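PDB 1Q9J: polyketide synthase associated protein 5 from Mycobacterium tuberculosis, which probably catalyses the final step of phthiocerol dimycocerosate ester synthesis, transferring mycocerosic acids from mycocerosic acid synthase onto phthiocerol, phthiodiolone and phenolphthiocerol. Local coordinates for residues Gln221-Leu226 with Cys381-Gly386; Met227-Glu232 with Thr298-Leu303; Asn238-Ala243 with Ser408-Val413; Ala244-Glu249 with Val258-Val263. All coordinates share one frame; numbering follows the deposited sequence.

In the fold
All four contacts lie in or around the six-stranded mixed sheet and the helices packed on it. Contacts 3 and 4 both use helix 237-253, which meets helix 399-412 in one and strand 260-267 in the other; both are buried and their cross-contact chemistry is aliphatic, with one tyrosine ring added in contact 4. Helix 220-230 is shared by contacts 1 and 2. Contact 2 is buried and sets one phenyl ring against aliphatic side chains; it touches contact 3 where Phe229 meets Val413 and contact 4 where Ile300 meets Leu247. Contact 1 is only partly buried, set at a hairpin turn; in it a threonine fork packs on a backbone carbonyl, its hydroxyl bonded to Ser219 and Leu388 beyond the two segments.

Contact 1 (Gln221-Leu226 with Cys381-Gly386); sequences QQTSDL and CAVYAG
Thr223 faces the turn at Gly386 with its whole branched end, and this is where the contact is close. The carbonyl oxygen Gly386 O sits 3.5 Å from Thr223 CB and 3.7 Å from Thr223 CG2, so it is packed against the fork of the side chain. The first torsion (chi1 -55°) places the hydroxyl beside the backbone nitrogen of Thr223, where OG1 is hydrogen-bonded to Ser219 O, one turn back in the chain, and to Leu388 N of the next strand. The second of these bonds ties the helix to the hairpin directly. The methyl, anti to the backbone nitrogen, makes a looser touch: Thr223 CG2 lies 4.3 Å from Val383 CG1.

Round the helix from Thr223 the character changes. Gln221 is exposed, its side chain starting out away from the hairpin, and Ser224, at the margin, turns its OG back to Lys220 O. On the other flank Leu226 heads inward to Leu237 and Leu388. Ala385 and Gly386 both have positive phi, with angles close to a type I' turn, and they join antiparallel strands 378-384 and 387-393 into a two-residue beta-hairpin, docked here on helix 220-230.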
loop_
_atom_site.group_PDB
_atom_site.type_symbol
_atom_site.label_atom_id
_atom_site.label_comp_id
_atom_site.label_asym_id
_atom_site.label_seq_id
_atom_site.Cartn_x
_atom_site.Cartn_y
_atom_site.Cartn_z
ATOM N N GLN A 221 9.424 13.573 -19.455
ATOM C CA GLN A 221 9.460 15.024 -19.435
ATOM C C GLN A 221 8.370 15.617 -18.557
ATOM O O GLN A 221 8.673 16.328 -17.606
ATOM C CB GLN A 221 9.346 15.596 -20.847
ATOM C CG GLN A 221 10.681 16.005 -21.461
ATOM C CD GLN A 221 11.573 16.765 -20.482
ATOM O OE1 GLN A 221 12.335 16.160 -19.721
ATOM N NE2 GLN A 221 11.468 18.094 -20.486
ATOM N N GLN A 222 7.110 15.332 -18.867
ATOM C CA GLN A 222 6.008 15.869 -18.078
ATOM C C GLN A 222 6.234 15.680 -16.584
ATOM O O GLN A 222 5.757 16.475 -15.771
ATOM C CB GLN A 222 4.692 15.204 -18.457
ATOM C CG GLN A 222 4.121 15.628 -19.773
ATOM C CD GLN A 222 2.944 14.767 -20.141
ATOM O OE1 GLN A 222 3.075 13.549 -20.277
ATOM N NE2 GLN A 222 1.781 15.387 -20.298
ATOM N N THR A 223 6.942 14.616 -16.215
ATOM C CA THR A 223 7.224 14.367 -14.803
ATOM C C THR A 223 8.188 15.471 -14.358
ATOM O O THR A 223 7.853 16.271 -13.481
ATOM C CB THR A 223 7.869 12.961 -14.581
ATOM O OG1 THR A 223 7.031 11.955 -15.162
ATOM C CG2 THR A 223 8.007 12.656 -13.095
ATOM N N SER A 224 9.360 15.528 -14.994
ATOM C CA SER A 224 10.386 16.532 -14.689
ATOM C C SER A 224 9.835 17.951 -14.596
ATOM O O SER A 224 10.341 18.779 -13.834
ATOM C CB SER A 224 11.499 16.487 -15.740
ATOM O OG SER A 224 12.193 15.256 -15.658
ATOM N N ASP A 225 8.799 18.219 -15.382
ATOM C CA ASP A 225 8.138 19.517 -15.407
ATOM C C ASP A 225 7.371 19.708 -14.113
ATOM O O ASP A 225 7.403 20.779 -13.510
ATOM C CB ASP A 225 7.162 19.580 -16.583
ATOM C CG ASP A 225 7.793 20.145 -17.843
ATOM O OD1 ASP A 225 8.928 19.738 -18.198
ATOM O OD2 ASP A 225 7.134 20.994 -18.484
ATOM N N LEU A 226 6.672 18.658 -13.692
ATOM C CA LEU A 226 5.893 18.726 -12.464
ATOM C C LEU A 226 6.846 18.771 -11.271
ATOM O O LEU A 226 6.562 19.427 -10.267
ATOM C CB LEU A 226 4.948 17.522 -12.360
ATOM C CG LEU A 226 3.799 17.636 -11.350
ATOM C CD1 LEU A 226 2.958 18.863 -11.653
ATOM C CD2 LEU A 226 2.943 16.379 -11.401
ATOM N N CYS A 381 -0.016 7.005 -6.182
ATOM C CA CYS A 381 0.928 7.490 -7.178
ATOM C C CYS A 381 2.318 6.956 -6.907
ATOM O O CYS A 381 2.584 6.464 -5.819
ATOM C CB CYS A 381 0.947 9.025 -7.195
ATOM S SG CYS A 381 1.417 9.790 -5.633
ATOM N N ALA A 382 3.192 7.044 -7.903
ATOM C CA ALA A 382 4.569 6.588 -7.776
ATOM C C ALA A 382 5.356 6.994 -9.019
ATOM O O ALA A 382 4.802 7.121 -10.117
ATOM C CB ALA A 382 4.621 5.079 -7.585
ATOM N N VAL A 383 6.652 7.209 -8.843
ATOM C CA VAL A 383 7.488 7.595 -9.961
ATOM C C VAL A 383 8.342 6.418 -10.385
ATOM O O VAL A 383 9.328 6.062 -9.732
ATOM C CB VAL A 383 8.360 8.784 -9.584
ATOM C CG1 VAL A 383 9.192 9.226 -10.780
ATOM C CG2 VAL A 383 7.470 9.913 -9.104
ATOM N N TYR A 384 7.932 5.811 -11.490
ATOM C CA TYR A 384 8.615 4.656 -12.037
ATOM C C TYR A 384 9.497 5.144 -13.169
ATOM O O TYR A 384 9.046 5.894 -14.033
ATOM C CB TYR A 384 7.588 3.644 -12.573
ATOM C CG TYR A 384 8.184 2.313 -12.985
ATOM C CD1 TYR A 384 8.272 1.255 -12.084
ATOM C CD2 TYR A 384 8.725 2.134 -14.257
ATOM C CE1 TYR A 384 8.889 0.054 -12.439
ATOM C CE2 TYR A 384 9.347 0.939 -14.622
ATOM C CZ TYR A 384 9.431 -0.095 -13.706
ATOM O OH TYR A 384 10.098 -1.251 -14.048
ATOM N N ALA A 385 10.761 4.739 -13.143
ATOM C CA ALA A 385 11.693 5.119 -14.192
ATOM C C ALA A 385 11.606 6.606 -14.513
ATOM O O ALA A 385 11.642 7.008 -15.680
ATOM C CB ALA A 385 11.403 4.302 -15.442
ATOM N N GLY A 386 11.490 7.421 -13.473
ATOM C CA GLY A 386 11.388 8.849 -13.677
ATOM C C GLY A 386 10.094 9.260 -14.357
ATOM O O GLY A 386 10.041 10.260 -15.076
#

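Contact 2 (Met227-Glu232 with Thr298-Leu303); sequences MAFGRE and TDIVDL
The ring of Phe229 reaches across from the last turn of helix 220-230 to Ile300 and Val301, at the start of helix 300-317. It gets there because CG is anti to the backbone nitrogen (chi1 171°), which carries the ring across to helix 300-317. The segment 298-303 begins with Thr298, whose OG1 is bonded to Gly295 N in the approach to the helix. Asp299 follows as the N-cap: its OD1 accepts from Asp302 N at 3.3 Å, with an N-H...O angle of 159°, the amide arriving on the anti side of the carboxylate. Tyr417 OH is a second hydrogen-bond partner of Asp299 OD1. A carboxylate in this place would probably be stabilised by the helix N-terminus.

Ile300 comes next and touches the ring at its edge, near the ring plane, with CG2 4.2 Å from Phe229 CE2. Val301 meets it at a slant, Val301 CG2 being 3.9 Å from Phe229 CZ. Leu303 then turns back toward Leu246, while its amide donates to Asp299 O in the first full helical turn.

Tyr417 also stacks edge-to-face with Phe229, and His233 meets the same ring, so the aromatic group is wrapped by the chain's C-terminal end and by the link between two helices. Beneath, Ile300 rests on Ala243 and Leu247 of helix 237-253, which lies between this junction and the six-stranded sheet.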
loop_
_atom_site.group_PDB
_atom_site.type_symbol
_atom_site.label_atom_id
_atom_site.label_comp_id
_atom_site.label_asym_id
_atom_site.label_seq_id
_atom_site.Cartn_x
_atom_site.Cartn_y
_atom_site.Cartn_z
ATOM N N MET A 227 7.982 18.087 -11.382
ATOM C CA MET A 227 8.954 18.096 -10.293
ATOM C C MET A 227 9.590 19.470 -10.145
ATOM O O MET A 227 9.672 20.013 -9.039
ATOM C CB MET A 227 10.044 17.052 -10.519
ATOM C CG MET A 227 9.576 15.640 -10.280
ATOM S SD MET A 227 10.942 14.493 -10.201
ATOM C CE MET A 227 11.127 14.016 -11.950
ATOM N N ALA A 228 10.049 20.022 -11.264
ATOM C CA ALA A 228 10.659 21.341 -11.266
ATOM C C ALA A 228 9.679 22.320 -10.625
ATOM O O ALA A 228 10.067 23.131 -9.791
ATOM C CB ALA A 228 10.983 21.765 -12.691
ATOM N N PHE A 229 8.409 22.230 -11.010
ATOM C CA PHE A 229 7.373 23.099 -10.463
ATOM C C PHE A 229 7.238 22.830 -8.980
ATOM O O PHE A 229 6.841 23.703 -8.214
ATOM C CB PHE A 229 6.031 22.813 -11.130
ATOM C CG PHE A 229 4.870 23.507 -10.479
ATOM C CD1 PHE A 229 4.550 24.818 -10.806
ATOM C CD2 PHE A 229 4.092 22.849 -9.535
ATOM C CE1 PHE A 229 3.464 25.471 -10.203
ATOM C CE2 PHE A 229 3.007 23.492 -8.926
ATOM C CZ PHE A 229 2.694 24.807 -9.263
ATOM N N GLY A 230 7.564 21.602 -8.590
ATOM C CA GLY A 230 7.463 21.208 -7.197
ATOM C C GLY A 230 8.380 21.979 -6.271
ATOM O O GLY A 230 7.930 22.834 -5.505
ATOM N N ARG A 231 9.671 21.671 -6.335
ATOM C CA ARG A 231 10.643 22.340 -5.488
ATOM C C ARG A 231 10.803 23.819 -5.835
ATOM O O ARG A 231 11.713 24.490 -5.346
ATOM C CB ARG A 231 11.992 21.608 -5.541
ATOM C CG ARG A 231 12.540 21.332 -6.925
ATOM C CD ARG A 231 13.649 20.280 -6.850
ATOM N NE ARG A 231 14.274 20.019 -8.148
ATOM C CZ ARG A 231 15.097 19.000 -8.400
ATOM N NH1 ARG A 231 15.399 18.134 -7.442
ATOM N NH2 ARG A 231 15.626 18.847 -9.610
ATOM N N GLU A 232 9.906 24.319 -6.679
ATOM C CA GLU A 232 9.907 25.721 -7.069
ATOM C C GLU A 232 8.746 26.345 -6.308
ATOM O O GLU A 232 8.229 27.395 -6.675
ATOM C CB GLU A 232 9.671 25.870 -8.574
ATOM C CG GLU A 232 9.811 27.297 -9.093
ATOM C CD GLU A 232 8.912 27.585 -10.294
ATOM O OE1 GLU A 232 7.671 27.600 -10.123
ATOM O OE2 GLU A 232 9.444 27.791 -11.408
ATOM N N THR A 298 -9.718 28.446 -5.335
ATOM C CA THR A 298 -8.662 27.758 -4.603
ATOM C C THR A 298 -7.458 27.475 -5.488
ATOM O O THR A 298 -7.593 26.951 -6.594
ATOM C CB THR A 298 -9.162 26.447 -4.022
ATOM O OG1 THR A 298 -10.173 26.722 -3.046
ATOM C CG2 THR A 298 -8.018 25.697 -3.361
ATOM N N ASP A 299 -6.279 27.830 -4.991
ATOM C CA ASP A 299 -5.046 27.642 -5.742
ATOM C C ASP A 299 -4.292 26.371 -5.365
ATOM O O ASP A 299 -4.257 25.969 -4.203
ATOM C CB ASP A 299 -4.147 28.865 -5.558
ATOM C CG ASP A 299 -2.833 28.738 -6.290
ATOM O OD1 ASP A 299 -1.822 28.420 -5.628
ATOM O OD2 ASP A 299 -2.814 28.946 -7.523
ATOM N N ILE A 300 -3.689 25.743 -6.369
ATOM C CA ILE A 300 -2.931 24.513 -6.181
ATOM C C ILE A 300 -1.949 24.611 -5.026
ATOM O O ILE A 300 -2.104 23.920 -4.020
ATOM C CB ILE A 300 -2.183 24.132 -7.493
ATOM C CG1 ILE A 300 -3.058 23.183 -8.313
ATOM C CG2 ILE A 300 -0.837 23.486 -7.204
ATOM C CD1 ILE A 300 -3.295 21.848 -7.653
ATOM N N VAL A 301 -0.946 25.471 -5.167
ATOM C CA VAL A 301 0.055 25.637 -4.127
ATOM C C VAL A 301 -0.587 25.974 -2.786
ATOM O O VAL A 301 -0.178 25.454 -1.757
ATOM C CB VAL A 301 1.053 26.733 -4.502
ATOM C CG1 VAL A 301 2.246 26.686 -3.566
ATOM C CG2 VAL A 301 1.491 26.554 -5.940
ATOM N N ASP A 302 -1.596 26.834 -2.792
ATOM C CA ASP A 302 -2.257 27.194 -1.549
ATOM C C ASP A 302 -2.739 25.946 -0.826
ATOM O O ASP A 302 -2.472 25.764 0.362
ATOM C CB ASP A 302 -3.441 28.128 -1.820
ATOM C CG ASP A 302 -3.127 29.586 -1.501
ATOM O OD1 ASP A 302 -2.228 30.163 -2.155
ATOM O OD2 ASP A 302 -3.788 30.152 -0.596
ATOM N N LEU A 303 -3.442 25.086 -1.558
ATOM C CA LEU A 303 -3.982 23.834 -1.014
ATOM C C LEU A 303 -2.850 22.876 -0.626
ATOM O O LEU A 303 -2.800 22.385 0.496
ATOM C CB LEU A 303 -4.893 23.170 -2.057
ATOM C CG LEU A 303 -5.681 21.932 -1.653
ATOM C CD1 LEU A 303 -6.653 22.282 -0.553
ATOM C CD2 LEU A 303 -6.411 21.381 -2.866
#

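Contact 3 (Asn238-Ala243 with Ser408-Val413); sequences NAVVAA and SLLCTV
Leu410 projects from helix 399-412 onto Val240 and Val241 of helix 237-253, a helix-to-helix contact within the layer that covers one face of the mixed six-stranded sheet. The domain is of the alpha/beta kind expected for the CoA-dependent acyltransferase clan.

The apolar part rests on the fork of that leucine. Its CG stands anti to its own carbonyl carbon, beside the backbone nitrogen (chi1 -72°); the second torsion extends CD1, and CD2 forks off beside it, so the two methyls meet the other helix at different points. Leu410 CD1 lies 4.2 Å from Val241 CG2. The other branch, Leu410 CD2, rests on the helix backbone at Val241 CA, also 4.2 Å away, and comes within 4.4 Å of Val240 CG1. The same methyl packs on Ala244 in the following turn. Leu388 and Ile390 of strand 387-393 meet Leu410 from the sheet, and Leu226 of helix 220-230 closes on it too, so the side chain is enclosed by three elements besides its own helix. Val413, further along, turns to Phe229 and Ile300.

No hydrogen bond crosses between the two segments. In helix 237-253 Ala242 N donates to Asn238 O. In segment 408-413 one carbonyl serves two donors: Ser408 O receives Cys411 N at 3.1 Å and, from the opposite face of its plane, Thr412 OG1 at 2.8 Å, the hydroxyl oxygen standing 39° out of the carbonyl plane.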
loop_
_atom_site.group_PDB
_atom_site.type_symbol
_atom_site.label_atom_id
_atom_site.label_comp_id
_atom_site.label_asym_id
_atom_site.label_seq_id
_atom_site.Cartn_x
_atom_site.Cartn_y
_atom_site.Cartn_z
ATOM N N ASN A 238 4.167 14.368 -4.447
ATOM C CA ASN A 238 3.068 13.830 -3.650
ATOM C C ASN A 238 2.160 14.933 -3.141
ATOM O O ASN A 238 0.933 14.827 -3.211
ATOM C CB ASN A 238 3.638 13.047 -2.468
ATOM C CG ASN A 238 4.750 12.103 -2.886
ATOM O OD1 ASN A 238 4.504 11.073 -3.521
ATOM N ND2 ASN A 238 5.988 12.460 -2.546
ATOM N N ALA A 239 2.776 15.988 -2.619
ATOM C CA ALA A 239 2.038 17.120 -2.078
ATOM C C ALA A 239 1.153 17.743 -3.146
ATOM O O ALA A 239 -0.036 17.989 -2.921
ATOM C CB ALA A 239 3.001 18.147 -1.535
ATOM N N VAL A 240 1.737 18.000 -4.311
ATOM C CA VAL A 240 0.990 18.589 -5.411
ATOM C C VAL A 240 -0.082 17.609 -5.871
ATOM O O VAL A 240 -1.270 17.937 -5.904
ATOM C CB VAL A 240 1.899 18.894 -6.602
ATOM C CG1 VAL A 240 1.152 19.747 -7.608
ATOM C CG2 VAL A 240 3.150 19.591 -6.130
ATOM N N VAL A 241 0.359 16.404 -6.225
ATOM C CA VAL A 241 -0.536 15.351 -6.683
ATOM C C VAL A 241 -1.821 15.303 -5.868
ATOM O O VAL A 241 -2.908 15.149 -6.427
ATOM C CB VAL A 241 0.133 13.952 -6.615
ATOM C CG1 VAL A 241 -0.896 12.871 -6.936
ATOM C CG2 VAL A 241 1.286 13.868 -7.611
ATOM N N ALA A 242 -1.707 15.440 -4.553
ATOM C CA ALA A 242 -2.891 15.390 -3.704
ATOM C C ALA A 242 -3.814 16.560 -4.013
ATOM O O ALA A 242 -5.038 16.413 -4.039
ATOM C CB ALA A 242 -2.481 15.416 -2.236
ATOM N N ALA A 243 -3.213 17.728 -4.223
ATOM C CA ALA A 243 -3.968 18.930 -4.550
ATOM C C ALA A 243 -4.736 18.632 -5.840
ATOM O O ALA A 243 -5.959 18.768 -5.898
ATOM C CB ALA A 243 -3.021 20.095 -4.754
ATOM N N SER A 408 -4.354 15.559 -16.956
ATOM C CA SER A 408 -4.068 16.792 -17.677
ATOM C C SER A 408 -3.762 17.955 -16.728
ATOM O O SER A 408 -3.027 18.877 -17.082
ATOM C CB SER A 408 -5.245 17.143 -18.596
ATOM O OG SER A 408 -4.803 17.780 -19.793
ATOM N N LEU A 409 -4.311 17.896 -15.519
ATOM C CA LEU A 409 -4.096 18.954 -14.537
ATOM C C LEU A 409 -2.655 18.999 -14.035
ATOM O O LEU A 409 -2.149 20.067 -13.695
ATOM C CB LEU A 409 -5.054 18.790 -13.358
ATOM C CG LEU A 409 -5.131 19.935 -12.350
ATOM C CD1 LEU A 409 -5.346 21.248 -13.067
ATOM C CD2 LEU A 409 -6.272 19.665 -11.377
ATOM N N LEU A 410 -1.991 17.848 -13.993
ATOM C CA LEU A 410 -0.605 17.804 -13.539
ATOM C C LEU A 410 0.354 18.213 -14.651
ATOM O O LEU A 410 1.564 18.343 -14.430
ATOM C CB LEU A 410 -0.242 16.400 -13.036
ATOM C CG LEU A 410 -0.831 15.929 -11.702
ATOM C CD1 LEU A 410 -0.359 14.517 -11.418
ATOM C CD2 LEU A 410 -0.397 16.865 -10.580
ATOM N N CYS A 411 -0.187 18.418 -15.849
ATOM C CA CYS A 411 0.619 18.806 -17.013
ATOM C C CYS A 411 0.380 20.260 -17.375
ATOM O O CYS A 411 1.114 20.847 -18.169
ATOM C CB CYS A 411 0.260 17.924 -18.210
ATOM S SG CYS A 411 0.363 16.154 -17.873
ATOM N N THR A 412 -0.659 20.825 -16.773
ATOM C CA THR A 412 -1.051 22.205 -16.994
ATOM C C THR A 412 -0.381 23.147 -15.990
ATOM O O THR A 412 0.249 24.134 -16.370
ATOM C CB THR A 412 -2.584 22.352 -16.866
ATOM O OG1 THR A 412 -3.223 21.592 -17.898
ATOM C CG2 THR A 412 -3.002 23.805 -16.973
ATOM N N VAL A 413 -0.524 22.831 -14.708
ATOM C CA VAL A 413 0.034 23.644 -13.635
ATOM C C VAL A 413 1.511 24.023 -13.779
ATOM O O VAL A 413 1.886 25.174 -13.548
ATOM C CB VAL A 413 -0.157 22.945 -12.274
ATOM C CG1 VAL A 413 0.249 23.881 -11.147
ATOM C CG2 VAL A 413 -1.606 22.518 -12.112
#

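Contact 4 (Ala244-Glu249 with Val258-Val263); sequences AILLTE and VPIPYV
Leu246 fits its forked end between Ile260 and Tyr262, two inward-facing residues of the strand. One branch, Leu246 CD2, lies 3.5 Å from Ile260 CG2, the two side chains sliding past each other in opposite directions. The other, Leu246 CD1, comes to 3.8 Å from Tyr262 CD2. Leu246 CG sits over one face of the phenol ring, the leucine and tyrosine side chains crossing at about a right angle. With CG anti to the backbone nitrogen (chi1 -179°), the tyrosine extends along the underside of the helix until its hydroxyl oxygen packs against Ala242. Ile260 CD1 pushes in against the helix, touching the backbone at Leu246 O; Ile260 CD1 is also 3.8 Å from Glu249 CB.

Between helix 244-249 and strand 260-263 the axes approach to 9.8 Å and run nearly antiparallel, at 153°. The helix turns back through a short loop into a strand of the sheet it covers, packing as a layer on the sheet of the alpha/beta domain. In that sheet strand 260-267 runs parallel to 342-345 and antiparallel to 285-292, and backbone hydrogen bonds between Ile260 and Ala292 and between Pro261, which can only accept, and Val342 fix its position.

Farther out, the carboxylate of Glu249 is held by Tyr379 OH through OE2 and by a salt bridge from Arg253 through OE1. Leu303 and Ile307 of helix 300-317 pack on Leu246. On the far side of the helix Thr248 OG1 donates to Ala244 O at 3.0 Å, while Thr248 N reaches that oxygen from the opposite face.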
loop_
_atom_site.group_PDB
_atom_site.type_symbol
_atom_site.label_atom_id
_atom_site.label_comp_id
_atom_site.label_asym_id
_atom_site.label_seq_id
_atom_site.Cartn_x
_atom_site.Cartn_y
_atom_site.Cartn_z
ATOM N N ALA A 244 -4.009 18.203 -6.867
ATOM C CA ALA A 244 -4.630 17.875 -8.140
ATOM C C ALA A 244 -5.808 16.919 -7.934
ATOM O O ALA A 244 -6.887 17.102 -8.508
ATOM C CB ALA A 244 -3.609 17.252 -9.086
ATOM N N ILE A 245 -5.605 15.893 -7.121
ATOM C CA ILE A 245 -6.658 14.932 -6.841
ATOM C C ILE A 245 -7.835 15.620 -6.147
ATOM O O ILE A 245 -8.982 15.481 -6.569
ATOM C CB ILE A 245 -6.113 13.796 -5.945
ATOM C CG1 ILE A 245 -5.112 12.983 -6.739
ATOM C CG2 ILE A 245 -7.239 12.913 -5.433
ATOM C CD1 ILE A 245 -4.296 12.073 -5.905
ATOM N N LEU A 246 -7.544 16.365 -5.084
ATOM C CA LEU A 246 -8.586 17.050 -4.328
ATOM C C LEU A 246 -9.362 18.090 -5.142
ATOM O O LEU A 246 -10.575 18.244 -4.965
ATOM C CB LEU A 246 -7.986 17.693 -3.073
ATOM C CG LEU A 246 -7.647 16.713 -1.948
ATOM C CD1 LEU A 246 -6.753 17.382 -0.929
ATOM C CD2 LEU A 246 -8.940 16.217 -1.303
ATOM N N LEU A 247 -8.676 18.806 -6.027
ATOM C CA LEU A 247 -9.351 19.798 -6.858
ATOM C C LEU A 247 -10.376 19.080 -7.719
ATOM O O LEU A 247 -11.578 19.354 -7.637
ATOM C CB LEU A 247 -8.347 20.524 -7.751
ATOM C CG LEU A 247 -7.469 21.510 -6.986
ATOM C CD1 LEU A 247 -6.491 22.160 -7.925
ATOM C CD2 LEU A 247 -8.350 22.544 -6.315
ATOM N N THR A 248 -9.877 18.151 -8.531
ATOM C CA THR A 248 -10.706 17.352 -9.423
ATOM C C THR A 248 -11.921 16.753 -8.721
ATOM O O THR A 248 -13.008 16.718 -9.286
ATOM C CB THR A 248 -9.899 16.203 -10.047
ATOM O OG1 THR A 248 -8.773 16.734 -10.758
ATOM C CG2 THR A 248 -10.776 15.401 -11.002
ATOM N N GLU A 249 -11.746 16.283 -7.491
ATOM C CA GLU A 249 -12.866 15.696 -6.777
ATOM C C GLU A 249 -14.004 16.686 -6.660
ATOM O O GLU A 249 -15.168 16.314 -6.769
ATOM C CB GLU A 249 -12.441 15.237 -5.385
ATOM C CG GLU A 249 -11.789 13.865 -5.348
ATOM C CD GLU A 249 -12.721 12.758 -5.821
ATOM O OE1 GLU A 249 -13.889 12.731 -5.373
ATOM O OE2 GLU A 249 -12.278 11.912 -6.628
ATOM N N VAL A 258 -19.257 22.196 -0.456
ATOM C CA VAL A 258 -19.255 21.036 0.429
ATOM C C VAL A 258 -17.798 20.580 0.528
ATOM O O VAL A 258 -17.174 20.245 -0.481
ATOM C CB VAL A 258 -20.149 19.890 -0.117
ATOM C CG1 VAL A 258 -21.620 20.243 0.069
ATOM C CG2 VAL A 258 -19.853 19.643 -1.581
ATOM N N PRO A 259 -17.232 20.577 1.747
ATOM C CA PRO A 259 -15.841 20.170 1.971
ATOM C C PRO A 259 -15.495 18.773 1.451
ATOM O O PRO A 259 -16.379 17.961 1.167
ATOM C CB PRO A 259 -15.691 20.281 3.488
ATOM C CG PRO A 259 -17.067 19.946 3.976
ATOM C CD PRO A 259 -17.942 20.732 3.029
ATOM N N ILE A 260 -14.201 18.507 1.316
ATOM C CA ILE A 260 -13.738 17.211 0.849
ATOM C C ILE A 260 -12.771 16.604 1.850
ATOM O O ILE A 260 -11.599 16.975 1.899
ATOM C CB ILE A 260 -13.012 17.312 -0.500
ATOM C CG1 ILE A 260 -13.990 17.754 -1.583
ATOM C CG2 ILE A 260 -12.385 15.963 -0.857
ATOM C CD1 ILE A 260 -13.322 18.017 -2.904
ATOM N N PRO A 261 -13.258 15.664 2.669
ATOM C CA PRO A 261 -12.429 14.994 3.676
ATOM C C PRO A 261 -11.322 14.173 3.017
ATOM O O PRO A 261 -11.593 13.330 2.164
ATOM C CB PRO A 261 -13.437 14.132 4.437
ATOM C CG PRO A 261 -14.483 13.845 3.398
ATOM C CD PRO A 261 -14.642 15.163 2.704
ATOM N N TYR A 262 -10.080 14.430 3.409
ATOM C CA TYR A 262 -8.941 13.727 2.836
ATOM C C TYR A 262 -8.186 12.907 3.882
ATOM O O TYR A 262 -8.108 13.287 5.050
ATOM C CB TYR A 262 -8.013 14.746 2.166
ATOM C CG TYR A 262 -6.781 14.169 1.508
ATOM C CD1 TYR A 262 -6.840 12.999 0.757
ATOM C CD2 TYR A 262 -5.561 14.830 1.594
ATOM C CE1 TYR A 262 -5.704 12.506 0.107
ATOM C CE2 TYR A 262 -4.428 14.350 0.948
ATOM C CZ TYR A 262 -4.499 13.192 0.209
ATOM O OH TYR A 262 -3.354 12.720 -0.405
ATOM N N VAL A 263 -7.658 11.760 3.467
ATOM C CA VAL A 263 -6.908 10.907 4.380
ATOM C C VAL A 263 -5.788 10.189 3.641
ATOM O O VAL A 263 -5.982 9.680 2.538
ATOM C CB VAL A 263 -7.802 9.836 5.040
ATOM C CG1 VAL A 263 -6.976 9.035 6.034
ATOM C CG2 VAL A 263 -8.992 10.473 5.727
#